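Local coordinates for protein amidase, hydantoinase/carbamoylase family (Burkholderia ambifaria, PDB 5TP4) that probably hydrolyses N-carbamoyl-L-amino acids as a zinc-dependent amidase of the peptidase M20 family, at residues L13-A18 / G111-R116; F353-E358 / V401-N406. All coordinates share one frame; numbering follows the deposited sequence.

Interaction 1 (L13-A18 / G111-R116); sequences LEIDGA and GLEVVR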
loop_
_atom_site.group_PDB
_atom_site.type_symbol
_atom_site.label_atom_id
_atom_site.label_comp_id
_atom_site.label_asym_id
_atom_site.label_seq_id
_atom_site.Cartn_x
_atom_site.Cartn_y
_atom_site.Cartn_z
ATOM N N LEU B 13 21.879 15.975 -46.425
ATOM C CA LEU B 13 21.645 17.324 -45.930
ATOM C C LEU B 13 21.539 17.287 -44.413
ATOM O O LEU B 13 20.755 16.507 -43.863
ATOM C CB LEU B 13 20.351 17.878 -46.535
ATOM C CG LEU B 13 19.990 19.314 -46.175
ATOM C CD1 LEU B 13 20.983 20.287 -46.808
ATOM C CD2 LEU B 13 18.561 19.601 -46.643
ATOM N N GLU B 14 22.321 18.139 -43.725
ATOM C CA GLU B 14 22.377 18.143 -42.268
ATOM C C GLU B 14 21.896 19.467 -41.688
ATOM O O GLU B 14 21.964 20.517 -42.337
ATOM C CB GLU B 14 23.799 17.899 -41.778
ATOM C CG GLU B 14 24.309 16.536 -42.117
ATOM C CD GLU B 14 25.645 16.236 -41.474
ATOM O OE1 GLU B 14 26.184 17.115 -40.771
ATOM O OE2 GLU B 14 26.148 15.109 -41.671
ATOM N N ILE B 15 21.427 19.412 -40.434
ATOM C CA ILE B 15 21.041 20.626 -39.712
ATOM C C ILE B 15 22.236 21.317 -39.061
ATOM O O ILE B 15 23.383 20.839 -39.122
ATOM C CB ILE B 15 19.994 20.316 -38.634
ATOM C CG1 ILE B 15 20.626 19.433 -37.541
ATOM C CG2 ILE B 15 18.753 19.667 -39.302
ATOM C CD1 ILE B 15 20.033 19.694 -36.158
ATOM N N ASP B 16 21.960 22.450 -38.418
ATOM C CA ASP B 16 22.933 23.160 -37.591
ATOM C C ASP B 16 22.688 22.697 -36.161
ATOM O O ASP B 16 21.811 23.213 -35.472
ATOM C CB ASP B 16 22.766 24.669 -37.742
ATOM C CG ASP B 16 23.852 25.453 -37.020
ATOM O OD1 ASP B 16 24.431 24.953 -36.015
ATOM O OD2 ASP B 16 24.108 26.586 -37.448
ATOM N N GLY B 17 23.460 21.711 -35.710
ATOM C CA GLY B 17 23.141 21.088 -34.437
ATOM C C GLY B 17 23.369 22.028 -33.273
ATOM O O GLY B 17 22.603 22.024 -32.309
ATOM N N ALA B 18 24.408 22.870 -33.358
ATOM C CA ALA B 18 24.655 23.847 -32.299
ATOM C C ALA B 18 23.522 24.866 -32.203
ATOM O O ALA B 18 23.160 25.310 -31.099
ATOM C CB ALA B 18 25.991 24.545 -32.555
ATOM N N GLY B 111 11.459 20.815 -35.487
ATOM C CA GLY B 111 10.773 21.345 -36.652
ATOM C C GLY B 111 11.286 22.716 -37.046
ATOM O O GLY B 111 11.497 22.994 -38.230
ATOM N N LEU B 112 11.484 23.597 -36.065
ATOM C CA LEU B 112 12.023 24.915 -36.393
ATOM C C LEU B 112 13.400 24.789 -37.032
ATOM O O LEU B 112 13.716 25.486 -38.000
ATOM C CB LEU B 112 12.085 25.786 -35.136
ATOM C CG LEU B 112 12.769 27.155 -35.289
ATOM C CD1 LEU B 112 12.009 28.083 -36.252
ATOM C CD2 LEU B 112 12.872 27.807 -33.893
ATOM N N GLU B 113 14.244 23.899 -36.508
ATOM C CA GLU B 113 15.572 23.794 -37.097
ATOM C C GLU B 113 15.490 23.216 -38.508
ATOM O O GLU B 113 16.268 23.608 -39.381
ATOM C CB GLU B 113 16.499 22.970 -36.188
ATOM C CG GLU B 113 17.872 22.604 -36.803
ATOM C CD GLU B 113 18.677 23.826 -37.230
ATOM O OE1 GLU B 113 18.550 24.884 -36.571
ATOM O OE2 GLU B 113 19.444 23.717 -38.231
ATOM N N VAL B 114 14.558 22.287 -38.750
ATOM C CA VAL B 114 14.321 21.824 -40.115
ATOM C C VAL B 114 14.073 23.004 -41.047
ATOM O O VAL B 114 14.677 23.116 -42.119
ATOM C CB VAL B 114 13.154 20.822 -40.144
ATOM C CG1 VAL B 114 12.676 20.583 -41.579
ATOM C CG2 VAL B 114 13.625 19.506 -39.523
ATOM N N VAL B 115 13.196 23.912 -40.643
ATOM C CA VAL B 115 12.891 25.057 -41.490
ATOM C C VAL B 115 14.111 25.964 -41.640
ATOM O O VAL B 115 14.420 26.421 -42.747
ATOM C CB VAL B 115 11.682 25.811 -40.936
ATOM C CG1 VAL B 115 11.514 27.192 -41.653
ATOM C CG2 VAL B 115 10.418 24.940 -41.138
ATOM N N ARG B 116 14.831 26.224 -40.548
ATOM C CA ARG B 116 15.997 27.101 -40.642
ATOM C C ARG B 116 17.041 26.508 -41.572
ATOM O O ARG B 116 17.696 27.231 -42.336
ATOM C CB ARG B 116 16.614 27.329 -39.262
ATOM C CG ARG B 116 15.753 28.189 -38.348
ATOM C CD ARG B 116 16.337 28.196 -36.917
ATOM N NE ARG B 116 15.768 29.289 -36.129
ATOM C CZ ARG B 116 16.114 29.538 -34.870
ATOM N NH1 ARG B 116 16.985 28.734 -34.257
ATOM N NH2 ARG B 116 15.598 30.588 -34.229
#
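Asp16 and Glu113 are joined by a hydrogen bond between a backbone amide and a carboxylate: Asp16 N donates to Glu113 OE2 over 2.8 Å. The bond is fairly straight (165° at the hydrogen), yet the N-H arrives from above the carboxylate plane and not within it. The same oxygen also hydrogen-bonds to Thr117 OG1 and makes a salt bridge with Arg19, so three groups hold the end of a buried side chain. The nearby carboxylate of Asp16 stays apart from it, and Arg19 probably eases the mutual repulsion.

Nonpolar contact is supplied by Ile15, whose side chain lies across the aliphatic part of Glu113. Ile15 CB is 3.6 Å from Glu113 CG, and Ile15 CD1 approaches the same Glu113 CG to 3.7 Å. With CG anti to the backbone N (chi1 171°) and the chain folded at chi2 (58°), Glu113 offers this methylene to Ile15 while its carboxylate turns to the amide of Asp16.

Asp16 is itself an N-cap, its OD1 accepting from Arg19 N. The arrangement is a helix N-cap, with Glu113 of helix 105-121 bonded to the loop entering helix 17-28.

Interaction 2 (F353-E358 / V401-N406); sequences FGYTNE and VTRGTN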
loop_
_atom_site.group_PDB
_atom_site.type_symbol
_atom_site.label_atom_id
_atom_site.label_comp_id
_atom_site.label_asym_id
_atom_site.label_seq_id
_atom_site.Cartn_x
_atom_site.Cartn_y
_atom_site.Cartn_z
ATOM N N PHE B 353 22.515 7.886 -43.401
ATOM C CA PHE B 353 23.533 8.525 -42.575
ATOM C C PHE B 353 24.434 7.521 -41.866
ATOM O O PHE B 353 25.476 7.910 -41.293
ATOM C CB PHE B 353 22.851 9.409 -41.527
ATOM C CG PHE B 353 22.503 10.773 -42.013
ATOM C CD1 PHE B 353 23.466 11.759 -42.057
ATOM C CD2 PHE B 353 21.211 11.075 -42.410
ATOM C CE1 PHE B 353 23.144 13.032 -42.491
ATOM C CE2 PHE B 353 20.875 12.349 -42.851
ATOM C CZ PHE B 353 21.849 13.337 -42.898
ATOM N N GLY B 354 24.089 6.234 -41.894
ATOM C CA GLY B 354 24.900 5.287 -41.157
ATOM C C GLY B 354 24.699 5.360 -39.657
ATOM O O GLY B 354 25.533 4.848 -38.911
ATOM N N TYR B 355 23.607 5.977 -39.195
ATOM C CA TYR B 355 23.344 6.035 -37.760
ATOM C C TYR B 355 22.856 4.688 -37.251
ATOM O O TYR B 355 22.125 3.980 -37.951
ATOM C CB TYR B 355 22.298 7.090 -37.452
ATOM C CG TYR B 355 22.658 8.496 -37.821
ATOM C CD1 TYR B 355 23.989 8.943 -37.835
ATOM C CD2 TYR B 355 21.647 9.406 -38.128
ATOM C CE1 TYR B 355 24.277 10.276 -38.151
ATOM C CE2 TYR B 355 21.931 10.732 -38.449
ATOM C CZ TYR B 355 23.241 11.152 -38.470
ATOM O OH TYR B 355 23.508 12.469 -38.790
ATOM N N THR B 356 23.305 4.300 -36.047
ATOM C CA THR B 356 22.756 3.085 -35.454
ATOM C C THR B 356 21.266 3.281 -35.220
ATOM O O THR B 356 20.805 4.383 -34.925
ATOM C CB THR B 356 23.490 2.733 -34.149
ATOM O OG1 THR B 356 23.373 3.813 -33.218
ATOM C CG2 THR B 356 24.940 2.550 -34.448
ATOM N N ASN B 357 20.502 2.215 -35.423
ATOM C CA ASN B 357 19.053 2.357 -35.445
ATOM C C ASN B 357 18.407 1.045 -35.031
ATOM O O ASN B 357 18.942 -0.038 -35.283
ATOM C CB ASN B 357 18.556 2.797 -36.844
ATOM C CG ASN B 357 18.861 1.773 -37.926
ATOM O OD1 ASN B 357 18.053 0.885 -38.181
ATOM N ND2 ASN B 357 20.038 1.879 -38.558
ATOM N N GLU B 358 17.224 1.144 -34.423
ATOM C CA GLU B 358 16.447 -0.061 -34.166
ATOM C C GLU B 358 14.969 0.288 -34.119
ATOM O O GLU B 358 14.580 1.404 -33.757
ATOM C CB GLU B 358 16.862 -0.770 -32.870
ATOM C CG GLU B 358 16.537 -0.057 -31.565
ATOM C CD GLU B 358 17.180 -0.760 -30.347
ATOM O OE1 GLU B 358 16.575 -1.723 -29.821
ATOM O OE2 GLU B 358 18.294 -0.366 -29.933
ATOM N N VAL B 401 20.590 14.731 -30.208
ATOM C CA VAL B 401 19.654 15.759 -30.650
ATOM C C VAL B 401 19.907 16.090 -32.112
ATOM O O VAL B 401 18.983 16.133 -32.938
ATOM C CB VAL B 401 19.792 17.007 -29.755
ATOM C CG1 VAL B 401 19.180 18.234 -30.429
ATOM C CG2 VAL B 401 19.173 16.742 -28.372
ATOM N N THR B 402 21.164 16.319 -32.459
ATOM C CA THR B 402 21.480 16.657 -33.843
ATOM C C THR B 402 21.109 15.525 -34.790
ATOM O O THR B 402 20.442 15.746 -35.805
ATOM C CB THR B 402 22.960 16.988 -33.970
ATOM O OG1 THR B 402 23.277 18.082 -33.109
ATOM C CG2 THR B 402 23.305 17.369 -35.437
ATOM N N ARG B 403 21.563 14.301 -34.497
ATOM C CA ARG B 403 21.362 13.219 -35.463
ATOM C C ARG B 403 19.891 12.835 -35.606
ATOM O O ARG B 403 19.430 12.556 -36.715
ATOM C CB ARG B 403 22.217 12.017 -35.076
ATOM C CG ARG B 403 23.733 12.304 -35.296
ATOM C CD ARG B 403 24.611 11.187 -34.874
ATOM N NE ARG B 403 24.619 11.051 -33.428
ATOM C CZ ARG B 403 25.397 10.211 -32.757
ATOM N NH1 ARG B 403 26.247 9.416 -33.412
ATOM N NH2 ARG B 403 25.315 10.169 -31.429
ATOM N N GLY B 404 19.121 12.854 -34.515
ATOM C CA GLY B 404 17.691 12.633 -34.650
ATOM C C GLY B 404 17.032 13.656 -35.563
ATOM O O GLY B 404 16.116 13.325 -36.328
ATOM N N THR B 405 17.483 14.918 -35.490
ATOM C CA THR B 405 16.910 15.956 -36.341
ATOM C C THR B 405 17.369 15.818 -37.794
ATOM O O THR B 405 16.600 16.133 -38.712
ATOM C CB THR B 405 17.239 17.329 -35.780
ATOM O OG1 THR B 405 16.930 17.328 -34.384
ATOM C CG2 THR B 405 16.401 18.439 -36.436
ATOM N N ASN B 406 18.597 15.353 -38.029
ATOM C CA ASN B 406 19.001 15.002 -39.394
ATOM C C ASN B 406 18.075 13.952 -39.989
ATOM O O ASN B 406 17.718 14.025 -41.174
ATOM C CB ASN B 406 20.439 14.502 -39.423
ATOM C CG ASN B 406 21.439 15.625 -39.240
ATOM O OD1 ASN B 406 21.127 16.801 -39.480
ATOM N ND2 ASN B 406 22.664 15.267 -38.850
#
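Asn406 ND2 donates a hydrogen bond to Tyr355 OH over 2.9 Å, with an angle of 164° at the hydrogen. The hydroxyl lies close to the amide plane of Asn406, and that plane is nearly coplanar with the tyrosine ring. On the other side of the amide, Asn406 OD1 accepts from Ile15 N, so both polar ends of this buried group are used and its rotation is fixed.

The Tyr355 ring is packed between two side chains. Phe353 CB sits over the centre of one face, while the aliphatic part of Arg403 covers the opposite one. Arg403 CB makes a CH-pi contact there, and Arg403 CG comes within 3.4 Å of Tyr355 CZ. Arg403 CD lies equally close to Tyr355 CE1. A bend at chi3 (-70°) turns the guanidinium steeply against the ring, so the methylenes and not the charge meet it; Arg403 NE bonds to Asp399 O, and NH2 forms a salt bridge with Asp400.

Phe353 adds a second CH-pi contact, with Asn406 CB over its face, offset toward the rim, and 3.9 Å from Phe353 CZ. On the backbone side, Asn357 ND2 donates to Tyr355 O over 3.0 Å, nearly straight and in the carbonyl plane, which fixes the turn of the backbone from Tyr355 into the strand.

Gly354, with its positive phi, forms a Schellman motif at the end of helix 340-353, and the chain then passes through Tyr355 into strand 357-362, paired in parallel with strand 212-229. The arrangement is a helix-to-strand connection of an alpha/beta fold, a Schellman-terminated helix whose following aromatic residue packs on the neighbouring helix 398-416.

How the interactions relate
Interactions 1 and 2 are both partly buried, lie on the same side of the chain's centre with centres about 13 Å apart, and are away from the annotated zinc sites. Segment 13-18, one half of interaction 1, also touches both segments of interaction 2: the Ile15-Asn406 hydrogen bond joins the two contacts, and Leu13 O packs near the Phe353 ring. Helix 398-416 thus lies against the N-terminal loop as well as the loop at 353-358. The chemistry differs: interaction 1 depends on one carboxylate of helix 105-121, buried and gripped by several donors beside the start of helix 17-28, whereas interaction 2, the larger surface, rests on aromatic faces, an arginine's methylenes and a neutral amide within helix 398-416.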